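Local coordinates for structural protein VP1 (Trichodysplasia spinulosa-associated polyomavirus, PDB 4U60) that forms jelly-roll subunits that assemble in fives into the pentamers of the viral coat and binds sialylated glycolipid glycans such as the GM1 oligosaccharide, at residues P162-Q167 with P174-K179. Sequence-based numbering, arbitrary orientation.
Sequences PPIKHQ and PHYKQK
The phenol oxygen of Tyr176 ends among aliphatic carbons of 162-167: Ile164 CG1 and His166 CB each lie 3.5 Å from Tyr176 OH, and no hydrogen bond joins the two segments. Tyrosine suits this place because its ring is long and rigid enough to span the gap between the backbones. With CG anti to the carbonyl carbon (chi1 -73°), the ring extends toward the other segment. Along one edge, near the ring plane, the carbonyl oxygen Ile164 O comes to 3.5 Å from Tyr176 CE2, where the slightly positive ring hydrogens probably favour a carbonyl. Farther back on that edge, Pro162 CB sits 3.8 Å from Tyr176 CD2, and the compact pyrrolidine crosses the tyrosine at about a right angle. The proline ring also packs on Phe144 and Trp191, two residues of the small antiparallel sheet formed by strands 141-144, 177-179 and 191-193. This sheet lies apart from the long strands of the VP1 jelly roll, and Tyr176, hydrogen-bonded through its backbone to Phe144, stands just before 177-179, one of its two outer strands within the chain. Here the surface loop after strand 141-144 meets the residue that leads into strand 177-179. Ile164 suits the far end because its apolar CG1-CD1 arm can lie against the phenol oxygen; chi1 of 58° puts it there, setting CG1 between the backbone N and the carbonyl carbon. His166 touches with its methylene alone. Its imidazole, anti to the backbone N, turns away, and ND1 is hydrogen-bonded to Ser168 OG, while the residue packs on Glu38 of a neighbouring subunit. On the strand itself, Gln178 OE1 accepts the N-H of Lys179 at 2.8 Å from Lys179 N, in the carbonyl plane and on a lone pair, with an N-H...O angle of 160°.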
# COMPACT_ATOMS: atom_id res chain seq x y z
N PRO C 162 35.41 4.18 11.45
CA PRO C 162 36.72 4.47 10.85
C PRO C 162 37.58 5.35 11.73
O PRO C 162 37.06 6.11 12.54
CB PRO C 162 36.35 5.22 9.56
CG PRO C 162 34.95 4.76 9.24
CD PRO C 162 34.31 4.64 10.60
N PRO C 163 38.89 5.28 11.56
CA PRO C 163 39.79 6.08 12.41
C PRO C 163 40.01 7.51 11.95
O PRO C 163 40.68 8.28 12.66
CB PRO C 163 41.09 5.30 12.36
CG PRO C 163 41.06 4.60 11.04
CD PRO C 163 39.62 4.24 10.80
N ILE C 164 39.56 7.84 10.74
CA ILE C 164 39.66 9.18 10.21
C ILE C 164 38.31 9.55 9.56
O ILE C 164 37.49 8.66 9.27
CB ILE C 164 40.79 9.31 9.17
CG1 ILE C 164 40.56 8.34 8.03
CG2 ILE C 164 42.16 9.06 9.82
CD1 ILE C 164 41.49 8.62 6.86
N LYS C 165 38.11 10.85 9.38
CA LYS C 165 36.88 11.42 8.84
C LYS C 165 37.17 12.22 7.58
O LYS C 165 38.22 12.86 7.46
CB LYS C 165 36.21 12.33 9.87
CG LYS C 165 35.94 11.65 11.19
CD LYS C 165 35.26 12.60 12.16
CE LYS C 165 35.14 11.99 13.56
NZ LYS C 165 36.47 11.81 14.16
N HIS C 166 36.21 12.21 6.66
CA HIS C 166 36.35 12.97 5.42
C HIS C 166 35.02 13.29 4.79
O HIS C 166 34.08 12.49 4.86
CB HIS C 166 37.22 12.18 4.43
CG HIS C 166 37.68 12.99 3.27
ND1 HIS C 166 37.00 13.04 2.07
CD2 HIS C 166 38.70 13.87 3.16
CE1 HIS C 166 37.60 13.89 1.26
NE2 HIS C 166 38.64 14.41 1.89
N GLN C 167 34.94 14.44 4.13
CA GLN C 167 33.75 14.91 3.45
C GLN C 167 33.08 13.86 2.56
O GLN C 167 31.86 13.80 2.46
CB GLN C 167 34.08 16.13 2.59
CG GLN C 167 34.24 17.43 3.37
CD GLN C 167 35.62 17.67 3.95
OE1 GLN C 167 36.51 16.80 3.95
NE2 GLN C 167 35.81 18.89 4.45
N PRO C 174 34.75 4.18 -1.50
CA PRO C 174 34.99 2.74 -1.30
C PRO C 174 36.26 2.41 -0.53
O PRO C 174 36.54 1.22 -0.26
CB PRO C 174 35.09 2.22 -2.73
CG PRO C 174 35.65 3.38 -3.50
CD PRO C 174 34.94 4.58 -2.90
N HIS C 175 37.03 3.44 -0.15
CA HIS C 175 38.15 3.24 0.77
C HIS C 175 37.72 3.07 2.21
O HIS C 175 38.56 2.84 3.07
CB HIS C 175 39.12 4.42 0.66
CG HIS C 175 39.78 4.50 -0.67
ND1 HIS C 175 39.34 5.29 -1.70
CD2 HIS C 175 40.86 3.83 -1.14
CE1 HIS C 175 40.13 5.12 -2.75
NE2 HIS C 175 41.07 4.25 -2.43
N TYR C 176 36.43 3.23 2.49
CA TYR C 176 35.89 3.11 3.85
C TYR C 176 34.93 1.90 3.91
O TYR C 176 33.72 2.01 3.69
CB TYR C 176 35.14 4.38 4.25
CG TYR C 176 35.98 5.60 4.56
CD1 TYR C 176 36.60 6.33 3.56
CD2 TYR C 176 36.12 6.05 5.87
CE1 TYR C 176 37.37 7.44 3.84
CE2 TYR C 176 36.87 7.17 6.17
CZ TYR C 176 37.50 7.87 5.16
OH TYR C 176 38.26 8.98 5.46
N LYS C 177 35.50 0.73 4.18
CA LYS C 177 34.75 -0.51 4.24
C LYS C 177 35.08 -1.27 5.53
O LYS C 177 35.99 -0.88 6.28
CB LYS C 177 35.04 -1.35 3.00
CG LYS C 177 34.51 -0.73 1.71
CD LYS C 177 34.73 -1.59 0.48
CE LYS C 177 34.04 -0.99 -0.74
NZ LYS C 177 33.94 -2.00 -1.81
N GLN C 178 34.33 -2.34 5.81
CA GLN C 178 34.52 -3.15 7.01
C GLN C 178 33.77 -4.45 6.80
O GLN C 178 33.14 -4.64 5.77
CB GLN C 178 34.00 -2.43 8.27
CG GLN C 178 35.08 -1.89 9.21
CD GLN C 178 35.75 -3.00 10.01
OE1 GLN C 178 35.55 -4.19 9.75
NE2 GLN C 178 36.55 -2.61 11.01
N LYS C 179 33.87 -5.32 7.79
CA LYS C 179 33.09 -6.55 7.84
C LYS C 179 32.42 -6.62 9.19
O LYS C 179 33.01 -6.25 10.20
CB LYS C 179 33.98 -7.78 7.67
CG LYS C 179 34.61 -7.85 6.29
CD LYS C 179 35.35 -9.15 6.06
CE LYS C 179 35.90 -9.19 4.65
NZ LYS C 179 36.69 -10.42 4.44